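Local structure of TudS (Uncultured bacterium, 6Z96) at residues Phe42-Ala47 with Pro102-Gly107; Leu96-Ser101 with Phe137-Leu142. The protein probably removes sulfur from thiouracil without net redox change, using a [4Fe-4S] cluster that is thought to take up the sulfur as a [4Fe-5S] intermediate. All coordinates share one frame; numbering follows the deposited sequence.

Interaction 1: residues Phe42-Ala47 with Pro102-Gly107; sequences FCPEVA and PSCGSG. With SF4 (iron/sulfur cluster), chain C; EDO (1,2-ethanediol), chain E.
Pro-44, the first residue of the short helix 44-47, faces Ser-103 in the loop ahead of strand 108-110, their CA atoms 6.8 Å apart. The link across is polar: Ser-103 OG donates a 2.8 Å hydrogen bond to Glu-45 OE2 on the anti lone pair, away from the other carboxylate oxygen. The extended outer chain of Glu-45 passes the cluster, with CD 3.4 Å from S2. Its OE1 is salt-bridged to Arg-54 and also accepts from an ethanediol, probably left by the crystallisation liquor; the bound H2S lies about 4 Å from this side chain. An alanine in place of Glu-45 would probably leave Ser-103 OG and Arg-54 without their carboxylate partner and open a gap beside S2. Cys-43 SG binds iron FE3 at 2.3 Å, and Cys-104 SG binds FE4, so each segment supplies one thiolate to the cubane. Cys-43 is also the N-cap of helix 44-47: with SG anti to its backbone N (chi1 172°), the sulfur accepts from Val-46 N at 3.5 Å. Pro-44 brings CG and CD against the other ligand, CD lying 3.9 Å from Cys-104 SG. Phe-76 of helix 73-90 covers Glu-45, Pro-102 and Ser-103, Thr-125 at the start of helix 124-131 touches Pro-44 and Ser-103, and Phe-42 is hydrogen-bonded through its backbone to Val-7 of strand 5-8.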
ATOM      1  N   PHE A  42       4.382  -2.183  -6.115  1.00 16.29           N
ATOM      2  CA  PHE A  42       4.155  -3.411  -5.355  1.00 16.24           C
ATOM      3  C   PHE A  42       2.698  -3.499  -5.018  1.00 15.55           C
ATOM      4  O   PHE A  42       2.113  -2.512  -4.587  1.00 16.37           O
ATOM      5  CB  PHE A  42       5.001  -3.404  -4.055  1.00 16.60           C
ATOM      6  CG  PHE A  42       4.930  -4.725  -3.322  1.00 17.89           C
ATOM      7  CD1 PHE A  42       4.073  -4.897  -2.245  1.00 19.21           C
ATOM      8  CD2 PHE A  42       5.678  -5.805  -3.743  1.00 20.29           C
ATOM      9  CE1 PHE A  42       3.959  -6.127  -1.608  1.00 19.73           C
ATOM     10  CE2 PHE A  42       5.582  -7.039  -3.081  1.00 20.65           C
ATOM     11  CZ  PHE A  42       4.720  -7.179  -2.019  1.00 19.75           C
ATOM     12  N   CYS A  43       2.111  -4.705  -5.177  1.00 15.11           N
ATOM     13  CA  CYS A  43       0.719  -4.906  -4.751  1.00 15.13           C
ATOM     14  C   CYS A  43       0.726  -6.055  -3.751  1.00 15.37           C
ATOM     15  O   CYS A  43       0.897  -7.201  -4.147  1.00 15.74           O
ATOM     16  CB  CYS A  43      -0.205  -5.250  -5.922  1.00 16.01           C
ATOM     17  SG  CYS A  43      -1.866  -5.715  -5.380  1.00 16.34           S
ATOM     18  N   PRO A  44       0.485  -5.783  -2.470  1.00 14.62           N
ATOM     19  CA  PRO A  44       0.508  -6.867  -1.476  1.00 15.11           C
ATOM     20  C   PRO A  44      -0.491  -7.986  -1.746  1.00 14.83           C
ATOM     21  O   PRO A  44      -0.167  -9.142  -1.489  1.00 15.78           O
ATOM     22  CB  PRO A  44       0.158  -6.143  -0.160  1.00 16.88           C
ATOM     23  CG  PRO A  44       0.588  -4.686  -0.395  1.00 16.98           C
ATOM     24  CD  PRO A  44       0.328  -4.442  -1.861  1.00 15.71           C
ATOM     25  N   GLU A  45      -1.699  -7.650  -2.246  1.00 14.58           N
ATOM     26  CA  GLU A  45      -2.692  -8.707  -2.439  1.00 14.67           C
ATOM     27  C   GLU A  45      -2.318  -9.648  -3.563  1.00 15.21           C
ATOM     28  O   GLU A  45      -2.461 -10.869  -3.414  1.00 16.07           O
ATOM     29  CB  GLU A  45      -4.088  -8.141  -2.579  1.00 15.12           C
ATOM     30  CG  GLU A  45      -4.512  -7.607  -1.229  1.00 15.91           C
ATOM     31  CD  GLU A  45      -5.722  -6.690  -1.239  1.00 17.56           C
ATOM     32  OE1 GLU A  45      -6.574  -6.861  -2.144  1.00 18.85           O
ATOM     33  OE2 GLU A  45      -5.850  -5.831  -0.333  1.00 17.29           O
ATOM     34  N   VAL A  46      -1.815  -9.103  -4.669  1.00 15.15           N
ATOM     35  CA  VAL A  46      -1.387  -9.944  -5.781  1.00 15.40           C
ATOM     36  C   VAL A  46      -0.112 -10.704  -5.374  1.00 15.15           C
ATOM     37  O   VAL A  46       0.002 -11.910  -5.625  1.00 15.68           O
ATOM     38  CB  VAL A  46      -1.179  -9.108  -7.048  1.00 17.08           C
ATOM     39  CG1 VAL A  46      -0.483  -9.912  -8.132  1.00 19.24           C
ATOM     40  CG2 VAL A  46      -2.522  -8.572  -7.556  1.00 18.34           C
ATOM     41  N   ALA A  47       0.823 -10.031  -4.665  1.00 15.15           N
ATOM     42  CA  ALA A  47       2.058 -10.721  -4.236  1.00 16.22           C
ATOM     43  C   ALA A  47       1.722 -11.872  -3.285  1.00 15.39           C
ATOM     44  O   ALA A  47       2.384 -12.921  -3.322  1.00 16.72           O
ATOM     45  CB  ALA A  47       2.988  -9.732  -3.533  1.00 16.59           C
ATOM     46  N   PRO A 102      -7.714  -2.566   2.877  1.00 15.58           N
ATOM     47  CA  PRO A 102      -7.401  -3.476   3.988  1.00 15.52           C
ATOM     48  C   PRO A 102      -5.930  -3.909   3.999  1.00 15.26           C
ATOM     49  O   PRO A 102      -5.480  -4.426   5.023  1.00 16.34           O
ATOM     50  CB  PRO A 102      -8.335  -4.676   3.744  1.00 16.21           C
ATOM     51  CG  PRO A 102      -8.593  -4.662   2.256  1.00 16.66           C
ATOM     52  CD  PRO A 102      -8.608  -3.185   1.866  1.00 15.68           C
ATOM     53  N   SER A 103      -5.175  -3.685   2.895  1.00 14.27           N
ATOM     54  CA  SER A 103      -3.731  -3.878   2.851  1.00 14.42           C
ATOM     55  C   SER A 103      -3.004  -2.553   3.016  1.00 14.90           C
ATOM     56  O   SER A 103      -2.116  -2.443   3.851  1.00 15.31           O
ATOM     57  CB  SER A 103      -3.265  -4.469   1.511  1.00 15.15           C
ATOM     58  OG  SER A 103      -3.645  -5.823   1.365  1.00 17.23           O
ATOM     59  N   CYS A 104      -3.354  -1.574   2.181  1.00 14.70           N
ATOM     60  CA  CYS A 104      -2.586  -0.353   1.983  1.00 14.52           C
ATOM     61  C   CYS A 104      -3.079   0.867   2.736  1.00 14.99           C
ATOM     62  O   CYS A 104      -2.359   1.872   2.773  1.00 15.49           O
ATOM     63  CB  CYS A 104      -2.503  -0.079   0.480  1.00 15.56           C
ATOM     64  SG  CYS A 104      -1.598  -1.374  -0.421  1.00 15.99           S
ATOM     65  N   GLY A 105      -4.259   0.808   3.343  1.00 14.92           N
ATOM     66  CA  GLY A 105      -4.798   1.968   4.063  1.00 16.21           C
ATOM     67  C   GLY A 105      -3.865   2.465   5.152  1.00 16.69           C
ATOM     68  O   GLY A 105      -3.125   1.660   5.731  1.00 17.05           O
ATOM     69  N   SER A 106      -3.830   3.779   5.390  1.00 17.79           N
ATOM     70  CA  SER A 106      -2.898   4.296   6.397  1.00 18.86           C
ATOM     71  C   SER A 106      -3.545   5.226   7.405  1.00 21.23           C
ATOM     72  O   SER A 106      -3.059   5.310   8.525  1.00 22.74           O
ATOM     73  CB  SER A 106      -1.678   4.937   5.753  1.00 20.50           C
ATOM     74  OG  SER A 106      -2.058   5.953   4.838  1.00 21.70           O
ATOM     75  N   GLY A 107      -4.617   5.883   7.014  1.00 21.15           N
ATOM     76  CA  GLY A 107      -5.392   6.750   7.899  1.00 21.76           C
ATOM     77  C   GLY A 107      -6.796   6.225   8.134  1.00 21.96           C
ATOM     78  O   GLY A 107      -7.376   6.440   9.205  1.00 23.51           O
TER
HETATM   79 FE1  SF4 C 301      -5.214  -3.017  -3.401  0.80 16.75          FE
HETATM   80 FE2  SF4 C 301      -3.665  -1.194  -4.659  0.90 14.54          FE
HETATM   81 FE3  SF4 C 301      -2.796  -3.800  -4.459  0.90 14.23          FE
HETATM   82 FE4  SF4 C 301      -2.834  -2.157  -2.256  0.90 14.76          FE
HETATM   83  S1  SF4 C 301      -1.529  -1.959  -4.160  0.90 14.45           S
HETATM   84  S2  SF4 C 301      -3.535  -4.322  -2.327  0.90 15.60           S
HETATM   85  S3  SF4 C 301      -4.749  -0.920  -2.654  0.90 15.91           S
HETATM   86  S4  SF4 C 301      -4.621  -3.003  -5.639  0.90 15.29           S
HETATM   87  C1  EDO E 303      -9.613  -7.733  -1.795  1.00 25.28           C
HETATM   88  O1  EDO E 303      -9.114  -6.701  -0.956  1.00 25.78           O
HETATM   89  C2  EDO E 303      -9.186  -9.077  -1.341  1.00 25.25           C
HETATM   90  O2  EDO E 303      -9.902 -10.135  -1.977  1.00 25.51           O

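Interaction 2: residues Leu96-Ser101 with Phe137-Leu142. With SF4 (iron/sulfur cluster), chain C.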
ATOM      1  N   LEU A  96       4.455   4.798  -0.320  1.00 17.09           N
ATOM      2  CA  LEU A  96       3.299   5.579  -0.755  1.00 17.09           C
ATOM      3  C   LEU A  96       2.234   4.525  -1.045  1.00 16.50           C
ATOM      4  O   LEU A  96       2.320   3.826  -2.055  1.00 16.33           O
ATOM      5  CB  LEU A  96       3.626   6.368  -2.027  1.00 17.45           C
ATOM      6  CG  LEU A  96       2.445   7.024  -2.746  1.00 18.40           C
ATOM      7  CD1 LEU A  96       1.645   7.927  -1.818  1.00 19.52           C
ATOM      8  CD2 LEU A  96       2.927   7.794  -3.992  1.00 20.23           C
ATOM      9  N   LEU A  97       1.262   4.397  -0.145  1.00 15.91           N
ATOM     10  CA  LEU A  97       0.263   3.339  -0.259  1.00 16.22           C
ATOM     11  C   LEU A  97      -1.140   3.886  -0.385  1.00 17.01           C
ATOM     12  O   LEU A  97      -1.446   4.952   0.132  1.00 17.15           O
ATOM     13  CB  LEU A  97       0.366   2.389   0.950  1.00 16.13           C
ATOM     14  CG  LEU A  97       1.724   1.725   1.174  1.00 16.66           C
ATOM     15  CD1 LEU A  97       1.626   0.690   2.358  1.00 16.44           C
ATOM     16  CD2 LEU A  97       2.242   1.003  -0.085  1.00 18.73           C
ATOM     17  N   LYS A  98      -2.014   3.126  -1.062  1.00 15.89           N
ATOM     18  CA  LYS A  98      -3.395   3.539  -1.328  1.00 16.16           C
ATOM     19  C   LYS A  98      -4.283   3.619  -0.083  1.00 17.22           C
ATOM     20  O   LYS A  98      -4.471   2.649   0.638  1.00 17.40           O
ATOM     21  CB  LYS A  98      -4.011   2.559  -2.365  1.00 16.55           C
ATOM     22  CG  LYS A  98      -5.491   2.800  -2.657  1.00 18.32           C
ATOM     23  CD  LYS A  98      -5.680   4.064  -3.501  1.00 19.97           C
ATOM     24  CE  LYS A  98      -7.152   4.446  -3.539  1.00 21.55           C
ATOM     25  NZ  LYS A  98      -7.567   5.175  -2.300  1.00 21.42           N
ATOM     26  N   GLU A  99      -4.922   4.773   0.111  1.00 17.66           N
ATOM     27  CA  GLU A  99      -5.779   4.979   1.274  1.00 17.75           C
ATOM     28  C   GLU A  99      -7.044   4.102   1.252  1.00 18.54           C
ATOM     29  O   GLU A  99      -7.566   3.789   0.182  1.00 18.83           O
ATOM     30  CB  GLU A  99      -6.169   6.471   1.366  1.00 18.64           C
ATOM     31  CG  GLU A  99      -6.861   6.850   2.665  1.00 20.59           C
ATOM     32  CD  GLU A  99      -6.043   6.557   3.910  1.00 24.22           C
ATOM     33  OE1 GLU A  99      -5.934   5.364   4.284  1.00 20.94           O
ATOM     34  OE2 GLU A  99      -5.574   7.522   4.562  1.00 26.05           O
ATOM     35  N   GLY A 100      -7.486   3.698   2.444  1.00 18.21           N
ATOM     36  CA  GLY A 100      -8.729   2.970   2.640  1.00 18.18           C
ATOM     37  C   GLY A 100      -8.672   1.476   2.474  1.00 17.67           C
ATOM     38  O   GLY A 100      -9.614   0.787   2.848  1.00 18.98           O
ATOM     39  N   SER A 101      -7.572   0.969   1.929  1.00 16.48           N
ATOM     40  CA  SER A 101      -7.457  -0.458   1.615  1.00 16.00           C
ATOM     41  C   SER A 101      -7.199  -1.326   2.865  1.00 16.01           C
ATOM     42  O   SER A 101      -6.449  -0.929   3.761  1.00 16.07           O
ATOM     43  CB  SER A 101      -6.318  -0.635   0.604  1.00 16.19           C
ATOM     44  OG  SER A 101      -5.778  -1.950   0.559  1.00 16.30           O
ATOM     45  N   PHE A 137       2.903   6.940   3.763  1.00 18.26           N
ATOM     46  CA  PHE A 137       2.104   8.090   3.367  1.00 18.41           C
ATOM     47  C   PHE A 137       1.039   7.640   2.387  1.00 18.41           C
ATOM     48  O   PHE A 137       1.273   6.688   1.631  1.00 18.61           O
ATOM     49  CB  PHE A 137       2.994   9.108   2.635  1.00 19.24           C
ATOM     50  CG  PHE A 137       4.095   9.701   3.492  1.00 21.41           C
ATOM     51  CD1 PHE A 137       3.928  10.929   4.099  1.00 23.78           C
ATOM     52  CD2 PHE A 137       5.293   9.025   3.682  1.00 23.48           C
ATOM     53  CE1 PHE A 137       4.945  11.471   4.886  1.00 25.18           C
ATOM     54  CE2 PHE A 137       6.304   9.573   4.467  1.00 24.45           C
ATOM     55  CZ  PHE A 137       6.129  10.800   5.030  1.00 24.50           C
ATOM     56  N   SER A 138      -0.112   8.312   2.384  1.00 17.60           N
ATOM     57  CA  SER A 138      -1.146   8.007   1.396  1.00 19.01           C
ATOM     58  C   SER A 138      -1.052   8.946   0.192  1.00 20.03           C
ATOM     59  O   SER A 138      -0.273   9.912   0.202  1.00 20.45           O
ATOM     60  CB  SER A 138      -2.524   8.109   2.039  1.00 20.33           C
ATOM     61  OG  SER A 138      -2.900   9.476   2.142  1.00 21.95           O
ATOM     62  N   GLU A 139      -1.877   8.703  -0.841  1.00 20.11           N
ATOM     63  CA  GLU A 139      -1.922   9.587  -2.005  1.00 20.64           C
ATOM     64  C   GLU A 139      -2.464  10.991  -1.627  1.00 21.24           C
ATOM     65  O   GLU A 139      -2.417  11.893  -2.464  1.00 22.62           O
ATOM     66  CB  GLU A 139      -2.738   8.955  -3.148  1.00 21.38           C
ATOM     67  CG  GLU A 139      -4.232   8.924  -2.903  1.00 22.97           C
ATOM     68  CD  GLU A 139      -4.776   7.713  -2.168  1.00 23.85           C
ATOM     69  OE1 GLU A 139      -3.991   7.029  -1.471  1.00 20.77           O
ATOM     70  OE2 GLU A 139      -6.004   7.475  -2.252  1.00 23.60           O
ATOM     71  N   ASP A 140      -3.024  11.165  -0.416  1.00 20.54           N
ATOM     72  CA  ASP A 140      -3.470  12.495   0.038  1.00 21.34           C
ATOM     73  C   ASP A 140      -2.326  13.254   0.754  1.00 21.84           C
ATOM     74  O   ASP A 140      -2.549  14.374   1.240  1.00 23.73           O
ATOM     75  CB  ASP A 140      -4.615  12.347   1.046  1.00 24.28           C
ATOM     76  CG  ASP A 140      -5.829  11.625   0.484  1.00 32.02           C
ATOM     77  OD1 ASP A 140      -6.155  11.848  -0.695  1.00 33.63           O
ATOM     78  OD2 ASP A 140      -6.438  10.826   1.223  1.00 36.07           O
ATOM     79  N   GLN A 141      -1.116  12.658   0.844  1.00 20.66           N
ATOM     80  CA  GLN A 141       0.034  13.216   1.551  1.00 20.01           C
ATOM     81  C   GLN A 141       1.266  13.285   0.637  1.00 20.10           C
ATOM     82  O   GLN A 141       2.386  13.162   1.129  1.00 20.96           O
ATOM     83  CB  GLN A 141       0.352  12.348   2.783  1.00 20.15           C
ATOM     84  CG  GLN A 141      -0.823  12.245   3.723  1.00 21.77           C
ATOM     85  CD  GLN A 141      -0.530  11.308   4.849  1.00 25.89           C
ATOM     86  OE1 GLN A 141      -0.273  10.115   4.652  1.00 24.67           O
ATOM     87  NE2 GLN A 141      -0.577  11.823   6.069  1.00 28.82           N
ATOM     88  N   LEU A 142       1.070  13.485  -0.675  1.00 20.07           N
ATOM     89  CA  LEU A 142       2.201  13.575  -1.602  1.00 20.76           C
ATOM     90  C   LEU A 142       3.166  14.700  -1.254  1.00 21.47           C
ATOM     91  O   LEU A 142       4.367  14.453  -1.328  1.00 21.62           O
ATOM     92  CB  LEU A 142       1.771  13.688  -3.074  1.00 21.95           C
ATOM     93  CG  LEU A 142       0.996  12.509  -3.600  1.00 24.41           C
ATOM     94  CD1 LEU A 142       0.601  12.733  -5.045  1.00 26.13           C
ATOM     95  CD2 LEU A 142       1.802  11.251  -3.529  1.00 25.67           C
TER
HETATM   96 FE1  SF4 C 301      -5.214  -3.017  -3.401  0.80 16.75          FE
HETATM   97 FE2  SF4 C 301      -3.665  -1.194  -4.659  0.90 14.54          FE
HETATM   98 FE3  SF4 C 301      -2.796  -3.800  -4.459  0.90 14.23          FE
HETATM   99 FE4  SF4 C 301      -2.834  -2.157  -2.256  0.90 14.76          FE
HETATM  100  S1  SF4 C 301      -1.529  -1.959  -4.160  0.90 14.45           S
HETATM  101  S2  SF4 C 301      -3.535  -4.322  -2.327  0.90 15.60           S
HETATM  102  S3  SF4 C 301      -4.749  -0.920  -2.654  0.90 15.91           S
HETATM  103  S4  SF4 C 301      -4.621  -3.003  -5.639  0.90 15.29           S
HETATM  104  O   HOH W   1      -5.100   9.846   3.544  1.00 33.74           O
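Leu-97 N donates to Phe-137 O (2.9 Å, 161° at the hydrogen), the one main-chain hydrogen bond between the two segments, formed where their strands end. Around it the backbones are close: Leu-96 CA and Ser-138 CA each turn a hydrogen to a carbonyl oxygen opposite, Phe-137 O and Leu-97 O. Leu-96 spreads its two methyls, CD1 lying 3.4 Å from Ser-138 O while CD2 meets Leu-142 CD2 at the start of helix 142-151. Leu-145 of that helix also touches Leu-96. Leu-96 and Phe-137 form a parallel bridge between strands 94-96 and 135-137, neighbours in a four-stranded parallel sheet, and both segments then turn at the C-terminal ends of the strands, the side where the iron-sulfur cluster is bound. Here Glu-139 reaches the start of the type II turn Lys-98 to Ser-101, its chain bent at chi2 (-88°), which sets CD near Glu-99 N. OE1 accepts from Glu-99 N through its syn lone pair at 2.9 Å; OE2 forms a 2.8 Å salt bridge with Lys-98 NZ, met on the syn side but 25° out of the carboxylate plane. The ammonium also donates to Glu-99 O, while Lys-98 CB rests 3.6 Å from cluster sulfur S3, so this one side chain spans from cluster to carboxylate. Beside this close packing, the side of the exposed Asp-140 is looser and is bridged by water. One water donates to Glu-99 OE2 and to Asp-140 OD2, oxygens 4.8 Å apart, whose repulsion it probably eases, and accepts from Ser-138 OG. The same hydroxyl accepts from Asp-140 N in an ST turn, and Gln-141 OE1 takes the N-H of Ser-138.

In the fold
The segments alternate along the chain, 42-47, 96-101, 102-107, then 137-142, and because 96-101 runs straight into 102-107, one continuous loop serves both interactions. Their centres lie about 10 Å apart at the C-terminal ends of the four-stranded parallel sheet, whose outermost strands 39-42 and 135-137 lead into interactions 1 and 2 respectively. Glu-99 OE1 ties them together, accepting from Ser-106 N and Gly-107 N, and Ser-101 OG, near the cluster, accepts from the backbone N of Ser-103 and Cys-104. Interaction 1 supplies two cysteine ligands and Glu-45 beside the H2S site; interaction 2 joins the start of the loop carrying Cys-104 to the segment following edge strand 135-137, and so probably helps hold that loop in place.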